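Local coordinates for transaminase (Bacillus megaterium, PDB 5G0A), which probably transfers amino groups between amines and carbonyl compounds with pyridoxal-5'-phosphate as cofactor, as an S-selective omega-transaminase of the class-III aminotransferase family, at residues B[423-428]-B[461-466]; B[269-274]-B[296-301]. All blocks are in the same frame, centred on the assembly; numbering follows the deposited sequence.

Contact 1. Residues B[423-428]-B[461-466]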
loop_
_atom_site.group_PDB
_atom_site.type_symbol
_atom_site.label_atom_id
_atom_site.label_comp_id
_atom_site.label_asym_id
_atom_site.label_seq_id
_atom_site.Cartn_x
_atom_site.Cartn_y
_atom_site.Cartn_z
ATOM N N MET B 423 -3.590 37.414 -16.297
ATOM C CA MET B 423 -2.312 37.726 -15.639
ATOM C C MET B 423 -1.383 38.490 -16.581
ATOM O O MET B 423 -0.820 39.524 -16.216
ATOM C CB MET B 423 -1.631 36.449 -15.126
ATOM C CG MET B 423 -0.263 36.669 -14.480
ATOM S SD MET B 423 0.481 35.120 -13.915
ATOM C CE MET B 423 1.059 34.438 -15.465
ATOM N N LYS B 424 -1.242 37.988 -17.802
ATOM C CA LYS B 424 -0.324 38.581 -18.777
ATOM C C LYS B 424 -0.711 40.022 -19.104
ATOM O O LYS B 424 0.156 40.884 -19.232
ATOM C CB LYS B 424 -0.261 37.723 -20.044
ATOM C CG LYS B 424 1.010 37.905 -20.855
ATOM C CD LYS B 424 0.967 37.129 -22.162
ATOM C CE LYS B 424 2.249 37.347 -22.956
ATOM N NZ LYS B 424 2.080 37.067 -24.412
ATOM N N LYS B 425 -2.013 40.288 -19.196
ATOM C CA LYS B 425 -2.506 41.621 -19.540
ATOM C C LYS B 425 -2.364 42.600 -18.378
ATOM O O LYS B 425 -1.931 43.741 -18.565
ATOM C CB LYS B 425 -3.965 41.560 -20.034
ATOM C CG LYS B 425 -4.177 40.788 -21.334
ATOM C CD LYS B 425 -3.223 41.187 -22.459
ATOM C CE LYS B 425 -3.556 42.554 -23.033
ATOM N NZ LYS B 425 -2.640 42.893 -24.155
ATOM N N ALA B 426 -2.703 42.154 -17.171
ATOM C CA ALA B 426 -2.553 43.012 -15.996
ATOM C C ALA B 426 -1.092 43.429 -15.761
ATOM O O ALA B 426 -0.833 44.518 -15.238
ATOM C CB ALA B 426 -3.152 42.350 -14.765
ATOM N N LEU B 427 -0.148 42.588 -16.185
ATOM C CA LEU B 427 1.288 42.868 -16.011
ATOM C C LEU B 427 1.753 44.140 -16.728
ATOM O O LEU B 427 2.646 44.847 -16.255
ATOM C CB LEU B 427 2.136 41.670 -16.464
ATOM C CG LEU B 427 3.637 41.668 -16.129
ATOM C CD1 LEU B 427 3.892 41.763 -14.626
ATOM C CD2 LEU B 427 4.321 40.442 -16.716
ATOM N N GLU B 428 1.142 44.425 -17.875
ATOM C CA GLU B 428 1.395 45.675 -18.594
ATOM C C GLU B 428 1.128 46.895 -17.713
ATOM O O GLU B 428 1.735 47.952 -17.910
ATOM C CB GLU B 428 0.526 45.753 -19.852
ATOM C CG GLU B 428 0.690 44.584 -20.809
ATOM C CD GLU B 428 -0.276 44.648 -21.980
ATOM O OE1 GLU B 428 -0.921 45.701 -22.164
ATOM O OE2 GLU B 428 -0.388 43.647 -22.714
ATOM N N LEU B 461 -7.254 44.667 -13.541
ATOM C CA LEU B 461 -8.191 43.590 -13.824
ATOM C C LEU B 461 -9.251 44.067 -14.834
ATOM O O LEU B 461 -9.609 43.330 -15.748
ATOM C CB LEU B 461 -8.853 43.112 -12.525
ATOM C CG LEU B 461 -9.880 41.979 -12.599
ATOM C CD1 LEU B 461 -9.341 40.814 -13.416
ATOM C CD2 LEU B 461 -10.280 41.534 -11.198
ATOM N N ASP B 462 -9.729 45.298 -14.648
ATOM C CA ASP B 462 -10.709 45.938 -15.543
ATOM C C ASP B 462 -10.149 45.885 -16.970
ATOM O O ASP B 462 -10.757 45.295 -17.864
ATOM C CB ASP B 462 -10.944 47.383 -15.075
ATOM C CG ASP B 462 -12.236 48.020 -15.633
ATOM O OD1 ASP B 462 -13.022 47.362 -16.350
ATOM O OD2 ASP B 462 -12.457 49.205 -15.316
ATOM N N TYR B 463 -8.962 46.461 -17.152
ATOM C CA TYR B 463 -8.191 46.371 -18.397
ATOM C C TYR B 463 -8.049 44.943 -18.940
ATOM O O TYR B 463 -8.187 44.715 -20.146
ATOM C CB TYR B 463 -6.804 47.000 -18.188
ATOM C CG TYR B 463 -5.880 46.889 -19.376
ATOM C CD1 TYR B 463 -6.011 47.754 -20.464
ATOM C CD2 TYR B 463 -4.867 45.926 -19.416
ATOM C CE1 TYR B 463 -5.171 47.654 -21.560
ATOM C CE2 TYR B 463 -4.021 45.824 -20.507
ATOM C CZ TYR B 463 -4.176 46.693 -21.572
ATOM O OH TYR B 463 -3.352 46.598 -22.664
ATOM N N ALA B 464 -7.761 43.990 -18.052
ATOM C CA ALA B 464 -7.557 42.590 -18.432
ATOM C C ALA B 464 -8.832 41.937 -18.974
ATOM O O ALA B 464 -8.802 41.236 -19.994
ATOM C CB ALA B 464 -7.020 41.791 -17.243
ATOM N N LEU B 465 -9.940 42.159 -18.272
ATOM C CA LEU B 465 -11.226 41.571 -18.633
ATOM C C LEU B 465 -11.805 42.185 -19.913
ATOM O O LEU B 465 -12.502 41.506 -20.664
ATOM C CB LEU B 465 -12.214 41.680 -17.467
ATOM C CG LEU B 465 -11.893 40.835 -16.223
ATOM C CD1 LEU B 465 -12.854 41.152 -15.094
ATOM C CD2 LEU B 465 -11.895 39.338 -16.514
ATOM N N ASP B 466 -11.506 43.461 -20.159
ATOM C CA ASP B 466 -11.839 44.093 -21.439
ATOM C C ASP B 466 -11.270 43.267 -22.586
ATOM O O ASP B 466 -11.977 42.943 -23.536
ATOM C CB ASP B 466 -11.283 45.520 -21.516
ATOM C CG ASP B 466 -12.228 46.565 -20.946
ATOM O OD1 ASP B 466 -13.449 46.307 -20.827
ATOM O OD2 ASP B 466 -11.738 47.669 -20.630
#
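Tyr463 OH gives its hydrogen bond to Glu428 OE1 across 2.6 Å, the hydrogen bond that joins 423-428 to 461-466. The segments belong to a helix-helix pair, 418-427 with 451-468, in the C-terminal part of this class-III aminotransferase, their local axes 8.2 Å apart and running at 128° to one another. The backbones come nearest at Lys425 and Ala464, where Lys425 CB rests 4.1 Å from Ala464 CB, while the backbone N of Ala426 faces the same methyl. Beside this point the phenol leans out from its own helix, CG anti to the backbone N (chi1 176°), and reaches across to Lys425 and Glu428. Its CE2 edge lies beside Lys425 O, near the ring plane, and its hydroxyl meets the carboxylate on the syn side of OE1, somewhat out of its plane. The carboxylate and ring planes stand 64° apart, and the two side chains cross at about a right angle.

The other carboxylate oxygen is used within 423-428. Lys425 NZ forms a salt bridge with Glu428 OE2 at 2.8 Å, again syn, after the lysine chain folds back at chi2 and chi3; it also makes a cation-pi contact with Tyr467. With a phenol on one oxygen and an ammonium on the other, the carboxylate is probably kept ionised. Ile422 of the same helix 418-427 packs against Leu461, Ala464 and Leu465. Although ammonium and phenol share this carboxylate, Lys425 NZ stays 4.1 Å from Tyr463 OH.

Contact 2. Residues B[269-274]-B[296-301]. With PLP (pyridoxal-5'-phosphate), chain K.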
loop_
_atom_site.group_PDB
_atom_site.type_symbol
_atom_site.label_atom_id
_atom_site.label_comp_id
_atom_site.label_asym_id
_atom_site.label_seq_id
_atom_site.Cartn_x
_atom_site.Cartn_y
_atom_site.Cartn_z
ATOM N N ASP B 269 -7.426 22.366 7.878
ATOM C CA ASP B 269 -6.137 22.836 7.394
ATOM C C ASP B 269 -6.215 24.350 7.223
ATOM O O ASP B 269 -6.883 24.841 6.305
ATOM C CB ASP B 269 -5.818 22.146 6.053
ATOM C CG ASP B 269 -4.400 22.455 5.546
ATOM O OD1 ASP B 269 -3.748 23.384 6.076
ATOM O OD2 ASP B 269 -3.950 21.742 4.623
ATOM N N GLU B 270 -5.554 25.072 8.134
ATOM C CA GLU B 270 -5.562 26.534 8.133
ATOM C C GLU B 270 -4.268 27.113 7.602
ATOM O O GLU B 270 -3.958 28.267 7.881
ATOM C CB GLU B 270 -5.751 27.057 9.562
ATOM C CG GLU B 270 -7.154 26.878 10.167
ATOM C CD GLU B 270 -8.197 27.834 9.586
ATOM O OE1 GLU B 270 -7.835 28.896 9.016
ATOM O OE2 GLU B 270 -9.407 27.535 9.709
ATOM N N VAL B 271 -3.479 26.324 6.878
ATOM C CA VAL B 271 -2.183 26.855 6.424
ATOM C C VAL B 271 -2.389 28.068 5.539
ATOM O O VAL B 271 -1.658 29.049 5.660
ATOM C CB VAL B 271 -1.345 25.793 5.667
ATOM C CG1 VAL B 271 -0.132 26.442 4.984
ATOM C CG2 VAL B 271 -0.887 24.718 6.639
ATOM N N LEU B 272 -3.388 28.012 4.656
ATOM C CA LEU B 272 -3.678 29.172 3.824
ATOM C C LEU B 272 -4.677 30.149 4.453
ATOM O O LEU B 272 -4.446 31.369 4.425
ATOM C CB LEU B 272 -4.106 28.754 2.420
ATOM C CG LEU B 272 -4.154 29.886 1.386
ATOM C CD1 LEU B 272 -3.589 29.426 0.041
ATOM C CD2 LEU B 272 -5.577 30.411 1.263
ATOM N N THR B 273 -5.762 29.638 5.028
ATOM C CA THR B 273 -6.807 30.553 5.544
ATOM C C THR B 273 -6.498 31.160 6.907
ATOM O O THR B 273 -7.257 32.017 7.402
ATOM C CB THR B 273 -8.178 29.860 5.629
ATOM O OG1 THR B 273 -8.044 28.685 6.439
ATOM C CG2 THR B 273 -8.680 29.500 4.226
ATOM N N GLY B 274 -5.402 30.721 7.527
ATOM C CA GLY B 274 -5.058 31.145 8.862
ATOM C C GLY B 274 -4.517 32.563 8.965
ATOM O O GLY B 274 -4.054 33.143 7.986
ATOM N N MET B 296 -1.075 24.874 10.438
ATOM C CA MET B 296 -0.714 26.289 10.190
ATOM C C MET B 296 0.625 26.383 9.485
ATOM O O MET B 296 1.476 25.510 9.615
ATOM C CB MET B 296 -0.631 27.065 11.514
ATOM C CG MET B 296 -1.967 27.181 12.251
ATOM S SD MET B 296 -1.757 27.670 13.966
ATOM C CE MET B 296 -1.341 26.089 14.704
ATOM N N GLY B 297 0.793 27.479 8.765
ATOM C CA GLY B 297 2.008 27.806 7.995
ATOM C C GLY B 297 1.747 29.216 7.451
ATOM O O GLY B 297 0.910 29.945 7.995
ATOM N N LYS B 298 2.481 29.605 6.411
ATOM C CA LYS B 298 2.211 30.865 5.641
ATOM C C LYS B 298 2.062 32.087 6.538
ATOM O O LYS B 298 3.078 32.633 7.007
ATOM C CB LYS B 298 1.024 30.645 4.686
ATOM C CG LYS B 298 1.349 29.600 3.618
ATOM C CD LYS B 298 0.251 29.425 2.567
ATOM C CE LYS B 298 0.732 28.638 1.321
ATOM N NZ LYS B 298 -0.030 27.388 1.175
ATOM N N GLY B 299 0.819 32.488 6.840
ATOM C CA GLY B 299 0.570 33.644 7.735
ATOM C C GLY B 299 1.002 33.503 9.187
ATOM O O GLY B 299 1.057 34.501 9.915
ATOM N N LEU B 300 1.309 32.269 9.614
ATOM C CA LEU B 300 1.899 32.017 10.929
ATOM C C LEU B 300 3.133 32.886 11.228
ATOM O O LEU B 300 3.288 33.408 12.348
ATOM C CB LEU B 300 2.263 30.523 11.068
ATOM C CG LEU B 300 2.985 30.112 12.359
ATOM C CD1 LEU B 300 2.133 30.338 13.612
ATOM C CD2 LEU B 300 3.516 28.664 12.297
ATOM N N SER B 301 3.986 33.031 10.223
ATOM C CA SER B 301 5.098 33.972 10.294
ATOM C C SER B 301 5.063 35.047 9.202
ATOM O O SER B 301 6.017 35.835 9.109
ATOM C CB SER B 301 6.442 33.212 10.217
ATOM O OG SER B 301 6.595 32.649 8.925
HETATM N N1 PLP K . -2.105 23.245 3.140
HETATM C C2 PLP K . -2.686 24.270 2.472
HETATM C C2A PLP K . -4.184 24.469 2.553
HETATM C C3 PLP K . -1.846 25.239 1.731
HETATM O O3 PLP K . -2.370 26.295 1.091
HETATM C C4 PLP K . -0.390 25.033 1.702
HETATM C C4A PLP K . 0.515 26.034 0.984
HETATM C C5 PLP K . 0.104 23.843 2.437
HETATM C C6 PLP K . -0.784 23.003 3.092
HETATM C C5A PLP K . 1.576 23.459 2.444
HETATM O O4P PLP K . 2.418 24.438 3.014
HETATM P P PLP K . 3.973 24.435 2.563
HETATM O O1P PLP K . 4.523 25.457 3.521
HETATM O O2P PLP K . 4.551 23.041 2.733
HETATM O O3P PLP K . 3.979 24.887 1.127
HETATM O O HOH W 1 -1.695 29.189 9.110
HETATM O O HOH W 2 -1.883 31.392 7.067
#
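Lys298 runs extended through chi2 and chi3 and turns at chi4 (118°), which delivers NZ to the cofactor, while Val271 holds CG1 anti to its backbone N (chi1 169°), which places that methyl against the pyridine ring, near C4 and C5. The two side chains touch on the way, Val271 CG1 to Lys298 CG at 3.7 Å. This is the cofactor site of a fold-type I, PLP-dependent aminotransferase, built from the loops that follow the neighbouring parallel strands 265-269 and 293-296.

Lys298 NZ is covalently joined to C4A of PLP at 1.5 Å. Val271 CG1 lies 3.6 Å from C4 of PLP, and its CG2 branch turns to the backbone of Met296. Leu272 comes to the O3 side, its CB 3.3 Å from that oxygen. At the far end of the ring, Asp269 sets OD2 2.8 Å from N1 of PLP; OD2 is also hydrogen-bonded to His149 ND1. The second oxygen, OD1, takes the Val271 N-H nearly straight, at 163°, in an Asx turn that fixes the carboxylate's rotation.

No direct hydrogen bond joins 269-274 to 296-301; two waters bridge them. One accepts from Gly297 N and lies within hydrogen-bonding distance of Glu270 O, while the other accepts from Gly299 N and lies within bonding distance of the carbonyls of Val271 and Gly274. Thr330 of the second subunit packs on Lys298 and hydrogen-bonds PLP, so the site is shared across a subunit interface.

The covalent Lys298 link is the one expected of the internal aldimine in this family, though the modelled distance does not fix the bond order, and the carboxylate beside N1 would favour a protonated pyridine, the electron sink of transamination.

How the contacts relate
Contact 2 is wholly buried, its centre about 7 Å from that of the chain, whereas the centre of contact 1 lies about 24 Å away and the contact is only partly buried; the two centres are about 29 Å apart and the contacts do not touch. They share no secondary-structure element. Contact 1 pairs two helices near the C-terminus, and contact 2 joins two loops leaving the central seven-stranded sheet. The chemistry follows the setting. At the periphery, charged side chains meet a phenol along the border of an aliphatic interface, within one chain. In the core, water-bridged backbones, a covalent link and a carboxylate surround the cofactor, with a second subunit contributing to the site.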